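Local coordinates for protein alpha-glucosidase (PDB 6PNR) that probably hydrolyses alpha-linked sulfoquinovosides, as a family GH31 sulfoquinovosidase, and here holds an aza-sugar inhibitor by the inhibitor's sulfonate and a hydroxyl group, at residues Gly269-Thr281 with Leu287-Leu301. Residues are numbered along the deposited sequence; the frame is centred on the assembly and turned at random.
With 9VH ([(3~{S},4~{R},5~{R})-4,5-bis(oxidanyl)piperidin-3-yl]methanesulfonic acid), chain C.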
loop_
_atom_site.group_PDB
_atom_site.type_symbol
_atom_site.label_atom_id
_atom_site.label_comp_id
_atom_site.label_asym_id
_atom_site.label_seq_id
_atom_site.Cartn_x
_atom_site.Cartn_y
_atom_site.Cartn_z
ATOM N N GLY A 269 -42.451 -0.672 12.133
ATOM C CA GLY A 269 -42.442 0.454 11.222
ATOM C C GLY A 269 -42.016 0.039 9.831
ATOM O O GLY A 269 -41.360 -0.992 9.636
ATOM N N ILE A 270 -42.407 0.858 8.860
ATOM C CA ILE A 270 -41.973 0.704 7.471
ATOM C C ILE A 270 -40.977 1.818 7.181
ATOM O O ILE A 270 -41.276 3.001 7.382
ATOM C CB ILE A 270 -43.169 0.724 6.501
ATOM C CG1 ILE A 270 -42.700 0.530 5.059
ATOM C CG2 ILE A 270 -43.985 2.020 6.640
ATOM C CD1 ILE A 270 -43.831 0.575 4.041
ATOM N N TRP A 271 -39.770 1.442 6.759
ATOM C CA TRP A 271 -38.697 2.386 6.469
ATOM C C TRP A 271 -38.544 2.447 4.954
ATOM O O TRP A 271 -38.051 1.492 4.343
ATOM C CB TRP A 271 -37.385 1.960 7.144
ATOM C CG TRP A 271 -36.212 2.741 6.668
ATOM C CD1 TRP A 271 -36.070 4.101 6.676
ATOM C CD2 TRP A 271 -35.012 2.213 6.100
ATOM N NE1 TRP A 271 -34.847 4.450 6.145
ATOM C CE2 TRP A 271 -34.183 3.307 5.780
ATOM C CE3 TRP A 271 -34.562 0.915 5.823
ATOM C CZ2 TRP A 271 -32.929 3.147 5.191
ATOM C CZ3 TRP A 271 -33.310 0.760 5.236
ATOM C CH2 TRP A 271 -32.516 1.867 4.925
ATOM N N CYS A 272 -39.001 3.549 4.342
ATOM C CA CYS A 272 -38.895 3.747 2.895
ATOM C C CYS A 272 -37.843 4.810 2.643
ATOM O O CYS A 272 -38.144 6.007 2.670
ATOM C CB CYS A 272 -40.226 4.160 2.274
ATOM S SG CYS A 272 -41.517 2.942 2.450
ATOM N N GLN A 273 -36.610 4.380 2.362
ATOM C CA GLN A 273 -35.563 5.368 2.134
ATOM C C GLN A 273 -35.800 6.180 0.870
ATOM O O GLN A 273 -35.271 7.291 0.759
ATOM C CB GLN A 273 -34.185 4.700 2.072
ATOM C CG GLN A 273 -33.973 3.746 0.901
ATOM C CD GLN A 273 -32.490 3.402 0.708
ATOM O OE1 GLN A 273 -31.656 3.684 1.576
ATOM N NE2 GLN A 273 -32.163 2.797 -0.421
ATOM N N ASP A 274 -36.580 5.659 -0.083
ATOM C CA ASP A 274 -36.912 6.402 -1.296
ATOM C C ASP A 274 -38.184 7.237 -1.132
ATOM O O ASP A 274 -38.808 7.608 -2.135
ATOM C CB ASP A 274 -37.041 5.454 -2.500
ATOM C CG ASP A 274 -38.257 4.537 -2.412
ATOM O OD1 ASP A 274 -38.870 4.448 -1.327
ATOM O OD2 ASP A 274 -38.609 3.894 -3.432
ATOM N N TRP A 275 -38.569 7.544 0.111
ATOM C CA TRP A 275 -39.712 8.421 0.350
ATOM C C TRP A 275 -39.594 9.706 -0.458
ATOM O O TRP A 275 -40.610 10.306 -0.837
ATOM C CB TRP A 275 -39.826 8.742 1.856
ATOM C CG TRP A 275 -38.806 9.770 2.291
ATOM C CD1 TRP A 275 -37.451 9.590 2.395
ATOM C CD2 TRP A 275 -39.054 11.149 2.638
ATOM N NE1 TRP A 275 -36.845 10.765 2.788
ATOM C CE2 TRP A 275 -37.805 11.735 2.935
ATOM C CE3 TRP A 275 -40.213 11.938 2.731
ATOM C CZ2 TRP A 275 -37.683 13.077 3.328
ATOM C CZ3 TRP A 275 -40.089 13.272 3.110
ATOM C CH2 TRP A 275 -38.834 13.825 3.408
ATOM N N CYS A 276 -38.366 10.137 -0.749
ATOM C CA CYS A 276 -38.109 11.363 -1.492
ATOM C C CYS A 276 -37.679 11.116 -2.941
ATOM O O CYS A 276 -37.178 12.044 -3.593
ATOM C CB CYS A 276 -37.040 12.177 -0.763
ATOM S SG CYS A 276 -35.542 11.190 -0.394
ATOM N N GLY A 277 -37.852 9.906 -3.459
ATOM C CA GLY A 277 -37.534 9.596 -4.840
ATOM C C GLY A 277 -36.255 8.784 -4.976
ATOM O O GLY A 277 -35.463 8.636 -4.043
ATOM N N LYS A 278 -36.056 8.270 -6.193
ATOM C CA LYS A 278 -34.961 7.365 -6.508
ATOM C C LYS A 278 -34.030 7.982 -7.542
ATOM O O LYS A 278 -34.394 8.915 -8.257
ATOM C CB LYS A 278 -35.490 6.031 -7.048
ATOM C CG LYS A 278 -36.172 6.140 -8.408
ATOM C CD LYS A 278 -36.535 4.768 -8.942
ATOM C CE LYS A 278 -37.178 4.852 -10.318
ATOM N NZ LYS A 278 -38.499 5.532 -10.252
ATOM N N ARG A 279 -32.821 7.438 -7.612
ATOM C CA ARG A 279 -31.863 7.778 -8.664
ATOM C C ARG A 279 -31.053 6.523 -8.943
ATOM O O ARG A 279 -30.422 5.994 -8.026
ATOM C CB ARG A 279 -30.950 8.941 -8.244
ATOM C CG ARG A 279 -29.786 9.217 -9.217
ATOM C CD ARG A 279 -28.883 10.366 -8.743
ATOM N NE ARG A 279 -29.617 11.635 -8.674
ATOM C CZ ARG A 279 -29.757 12.475 -9.697
ATOM N NH1 ARG A 279 -29.191 12.193 -10.870
ATOM N NH2 ARG A 279 -30.454 13.600 -9.546
ATOM N N VAL A 280 -31.085 6.032 -10.182
ATOM C CA VAL A 280 -30.385 4.807 -10.562
ATOM C C VAL A 280 -29.044 5.177 -11.185
ATOM O O VAL A 280 -28.982 6.012 -12.097
ATOM C CB VAL A 280 -31.229 3.956 -11.532
ATOM C CG1 VAL A 280 -30.421 2.754 -12.036
ATOM C CG2 VAL A 280 -32.498 3.482 -10.852
ATOM N N THR A 281 -27.965 4.579 -10.678
ATOM C CA THR A 281 -26.625 4.792 -11.212
ATOM C C THR A 281 -25.985 3.434 -11.467
ATOM O O THR A 281 -26.580 2.387 -11.203
ATOM C CB THR A 281 -25.730 5.609 -10.267
ATOM O OG1 THR A 281 -25.313 4.783 -9.166
ATOM C CG2 THR A 281 -26.448 6.867 -9.740
ATOM N N LEU A 287 -30.904 7.147 -4.271
ATOM C CA LEU A 287 -31.974 8.029 -3.838
ATOM C C LEU A 287 -31.811 9.404 -4.467
ATOM O O LEU A 287 -30.701 9.823 -4.802
ATOM C CB LEU A 287 -31.966 8.197 -2.317
ATOM C CG LEU A 287 -32.042 6.914 -1.498
ATOM C CD1 LEU A 287 -31.982 7.220 0.006
ATOM C CD2 LEU A 287 -33.332 6.216 -1.890
ATOM N N GLN A 288 -32.922 10.130 -4.557
ATOM C CA GLN A 288 -32.903 11.528 -4.985
ATOM C C GLN A 288 -32.708 12.414 -3.755
ATOM O O GLN A 288 -33.557 12.423 -2.853
ATOM C CB GLN A 288 -34.199 11.868 -5.734
ATOM C CG GLN A 288 -34.398 13.340 -6.091
ATOM C CD GLN A 288 -33.382 13.889 -7.086
ATOM O OE1 GLN A 288 -32.498 13.180 -7.569
ATOM N NE2 GLN A 288 -33.512 15.167 -7.396
ATOM N N TRP A 289 -31.594 13.160 -3.708
ATOM C CA TRP A 289 -31.209 13.886 -2.484
ATOM C C TRP A 289 -31.867 15.270 -2.463
ATOM O O TRP A 289 -31.248 16.315 -2.681
ATOM C CB TRP A 289 -29.690 13.967 -2.359
ATOM C CG TRP A 289 -29.032 12.614 -2.158
ATOM C CD1 TRP A 289 -29.644 11.389 -2.182
ATOM C CD2 TRP A 289 -27.647 12.362 -1.900
ATOM N NE1 TRP A 289 -28.721 10.396 -1.969
ATOM C CE2 TRP A 289 -27.490 10.966 -1.788
ATOM C CE3 TRP A 289 -26.523 13.182 -1.744
ATOM C CZ2 TRP A 289 -26.267 10.375 -1.526
ATOM C CZ3 TRP A 289 -25.304 12.590 -1.493
ATOM C CH2 TRP A 289 -25.186 11.197 -1.381
ATOM N N ASP A 290 -33.165 15.243 -2.171
ATOM C CA ASP A 290 -34.008 16.436 -2.108
ATOM C C ASP A 290 -35.104 16.110 -1.090
ATOM O O ASP A 290 -36.058 15.404 -1.422
ATOM C CB ASP A 290 -34.576 16.744 -3.488
ATOM C CG ASP A 290 -35.257 18.102 -3.563
ATOM O OD1 ASP A 290 -34.960 18.982 -2.726
ATOM O OD2 ASP A 290 -36.093 18.276 -4.475
ATOM N N TRP A 291 -34.948 16.596 0.145
ATOM C CA TRP A 291 -35.614 16.004 1.316
ATOM C C TRP A 291 -37.051 16.504 1.501
ATOM O O TRP A 291 -37.418 17.050 2.540
ATOM C CB TRP A 291 -34.780 16.267 2.564
ATOM C CG TRP A 291 -33.318 16.062 2.309
ATOM C CD1 TRP A 291 -32.310 16.973 2.493
ATOM C CD2 TRP A 291 -32.703 14.885 1.774
ATOM N NE1 TRP A 291 -31.104 16.426 2.111
ATOM C CE2 TRP A 291 -31.317 15.143 1.677
ATOM C CE3 TRP A 291 -33.183 13.630 1.377
ATOM C CZ2 TRP A 291 -30.412 14.196 1.195
ATOM C CZ3 TRP A 291 -32.271 12.686 0.907
ATOM C CH2 TRP A 291 -30.909 12.973 0.824
ATOM N N LYS A 292 -37.861 16.285 0.462
ATOM C CA LYS A 292 -39.311 16.439 0.480
ATOM C C LYS A 292 -39.900 15.193 -0.156
ATOM O O LYS A 292 -39.292 14.616 -1.061
ATOM C CB LYS A 292 -39.769 17.679 -0.306
ATOM C CG LYS A 292 -39.011 18.943 0.081
ATOM C CD LYS A 292 -39.701 20.217 -0.394
ATOM C CE LYS A 292 -39.597 20.418 -1.885
ATOM N NZ LYS A 292 -40.188 21.737 -2.268
ATOM N N TYR A 293 -41.076 14.763 0.312
ATOM C CA TYR A 293 -41.576 13.490 -0.186
ATOM C C TYR A 293 -41.880 13.605 -1.675
ATOM O O TYR A 293 -42.150 14.688 -2.202
ATOM C CB TYR A 293 -42.785 13.002 0.610
ATOM C CG TYR A 293 -44.143 13.565 0.250
ATOM C CD1 TYR A 293 -44.633 14.696 0.890
ATOM C CD2 TYR A 293 -44.966 12.924 -0.679
ATOM C CE1 TYR A 293 -45.881 15.208 0.591
ATOM C CE2 TYR A 293 -46.227 13.435 -0.990
ATOM C CZ TYR A 293 -46.674 14.579 -0.344
ATOM O OH TYR A 293 -47.918 15.105 -0.627
ATOM N N HIS A 294 -41.734 12.484 -2.370
ATOM C CA HIS A 294 -41.841 12.456 -3.822
ATOM C C HIS A 294 -43.309 12.263 -4.179
ATOM O O HIS A 294 -43.881 11.200 -3.924
ATOM C CB HIS A 294 -40.969 11.344 -4.403
ATOM C CG HIS A 294 -40.720 11.484 -5.872
ATOM N ND1 HIS A 294 -41.653 11.122 -6.821
ATOM C CD2 HIS A 294 -39.652 11.958 -6.553
ATOM C CE1 HIS A 294 -41.167 11.364 -8.025
ATOM N NE2 HIS A 294 -39.955 11.876 -7.892
ATOM N N LYS A 295 -43.922 13.295 -4.766
ATOM C CA LYS A 295 -45.371 13.289 -4.915
ATOM C C LYS A 295 -45.847 12.333 -5.999
ATOM O O LYS A 295 -47.022 11.953 -5.992
ATOM C CB LYS A 295 -45.877 14.709 -5.185
ATOM C CG LYS A 295 -45.675 15.643 -3.993
ATOM C CD LYS A 295 -46.625 16.832 -4.004
ATOM C CE LYS A 295 -46.460 17.665 -2.740
ATOM N NZ LYS A 295 -47.355 18.853 -2.722
ATOM N N GLU A 296 -44.975 11.934 -6.921
ATOM C CA GLU A 296 -45.369 10.972 -7.945
ATOM C C GLU A 296 -45.166 9.531 -7.488
ATOM O O GLU A 296 -46.026 8.681 -7.726
ATOM C CB GLU A 296 -44.600 11.238 -9.239
ATOM C CG GLU A 296 -44.271 12.716 -9.472
ATOM C CD GLU A 296 -45.489 13.640 -9.366
ATOM O OE1 GLU A 296 -46.570 13.283 -9.889
ATOM O OE2 GLU A 296 -45.362 14.724 -8.750
ATOM N N MET A 297 -44.057 9.237 -6.806
ATOM C CA MET A 297 -43.859 7.884 -6.290
ATOM C C MET A 297 -44.738 7.600 -5.075
ATOM O O MET A 297 -45.279 6.499 -4.941
ATOM C CB MET A 297 -42.392 7.666 -5.950
ATOM C CG MET A 297 -41.510 7.541 -7.174
ATOM S SD MET A 297 -39.778 7.276 -6.748
ATOM C CE MET A 297 -39.838 5.600 -6.077
ATOM N N TYR A 298 -44.885 8.569 -4.168
ATOM C CA TYR A 298 -45.685 8.397 -2.956
ATOM C C TYR A 298 -46.743 9.493 -2.858
ATOM O O TYR A 298 -46.730 10.296 -1.918
ATOM C CB TYR A 298 -44.787 8.402 -1.711
ATOM C CG TYR A 298 -43.871 7.202 -1.582
ATOM C CD1 TYR A 298 -44.315 6.027 -0.971
ATOM C CD2 TYR A 298 -42.570 7.242 -2.067
ATOM C CE1 TYR A 298 -43.479 4.927 -0.858
ATOM C CE2 TYR A 298 -41.721 6.146 -1.943
ATOM C CZ TYR A 298 -42.183 4.994 -1.344
ATOM O OH TYR A 298 -41.356 3.895 -1.231
ATOM N N PRO A 299 -47.703 9.541 -3.794
ATOM C CA PRO A 299 -48.753 10.570 -3.708
ATOM C C PRO A 299 -49.534 10.491 -2.404
ATOM O O PRO A 299 -49.877 9.410 -1.919
ATOM C CB PRO A 299 -49.651 10.271 -4.916
ATOM C CG PRO A 299 -49.422 8.828 -5.209
ATOM C CD PRO A 299 -47.948 8.616 -4.917
ATOM N N ASP A 300 -49.806 11.665 -1.835
ATOM C CA ASP A 300 -50.561 11.781 -0.591
ATOM C C ASP A 300 -49.936 10.940 0.524
ATOM O O ASP A 300 -50.629 10.319 1.329
ATOM C CB ASP A 300 -52.026 11.406 -0.814
ATOM C CG ASP A 300 -52.757 12.403 -1.715
ATOM O OD1 ASP A 300 -52.204 13.497 -1.999
ATOM O OD2 ASP A 300 -53.884 12.085 -2.144
ATOM N N LEU A 301 -48.609 10.920 0.575
ATOM C CA LEU A 301 -47.931 10.195 1.648
ATOM C C LEU A 301 -48.421 10.588 3.041
ATOM O O LEU A 301 -48.656 9.680 3.857
ATOM C CB LEU A 301 -46.411 10.391 1.521
ATOM C CG LEU A 301 -45.542 9.673 2.561
ATOM C CD1 LEU A 301 -45.827 8.187 2.573
ATOM C CD2 LEU A 301 -44.070 9.934 2.310
HETATM O O1 9VH C . -27.849 5.155 -2.323
HETATM S S1 9VH C . -27.949 6.323 -1.465
HETATM O O2 9VH C . -26.645 6.902 -1.255
HETATM O O3 9VH C . -28.947 7.246 -1.950
HETATM C C1 9VH C . -28.526 5.692 0.086
HETATM C C2 9VH C . -27.544 4.753 0.798
HETATM C C3 9VH C . -26.423 5.598 1.383
HETATM N N1 9VH C . -25.531 4.958 2.349
HETATM C C4 9VH C . -26.265 4.271 3.412
HETATM C C5 9VH C . -27.236 3.267 2.812
HETATM O O4 9VH C . -27.921 2.617 3.880
HETATM C C6 9VH C . -28.240 3.978 1.916
HETATM O O5 9VH C . -29.162 3.044 1.360
HETATM O O HOH W 1 -37.651 14.835 -3.673
HETATM O O HOH W 2 -33.341 11.225 -9.441
HETATM O O HOH W 3 -29.596 12.073 -5.550
#
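Leu-287 packs across Gln-273 and Asp-274 where the loop after a TIM-barrel strand, 267-271, folds back as a small antiparallel hairpin and lines the inhibitor pocket of this GH31 enzyme. Leu-287 CD2 lies 3.6 Å from Asp-274 CA. Gln-273 OE1 accepts a hydrogen bond from hydroxyl O5 of the inhibitor (2.6 Å), while Trp-289 NE1 points almost straight at sulfonate O3 (3.2 Å, 169°), so both segments grip one ligand. On the barrel side, Tyr-298 OH donates to the syn side of Asp-274 OD1 at 2.5 Å, ring and carboxylate nearly perpendicular; Gly-248 N holds the other carboxylate oxygen. A phenylalanine in place of Tyr-298 would probably leave Asp-274 OD1 and Ser-253 without their phenolic partner. The buried part is tightly packed: Trp-275, its CG wedged between backbone N and carbonyl carbon (chi1 77°), sets CE3 3.5 Å from Tyr-293 CB, and Gly-277 admits His-294 and Met-297, where a beta carbon would clash with the imidazole. The outer side is wetter: Lys-278 is solvent-exposed, and water 2 bridges Lys-278 O and Gln-288 OE1. There Arg-279, also salt-bridged to Asp-326, sends NH2 in a bent bond (137°) to an in-plane lone pair of Gln-288 OE1, 2.9 Å away and tilted from the guanidinium plane.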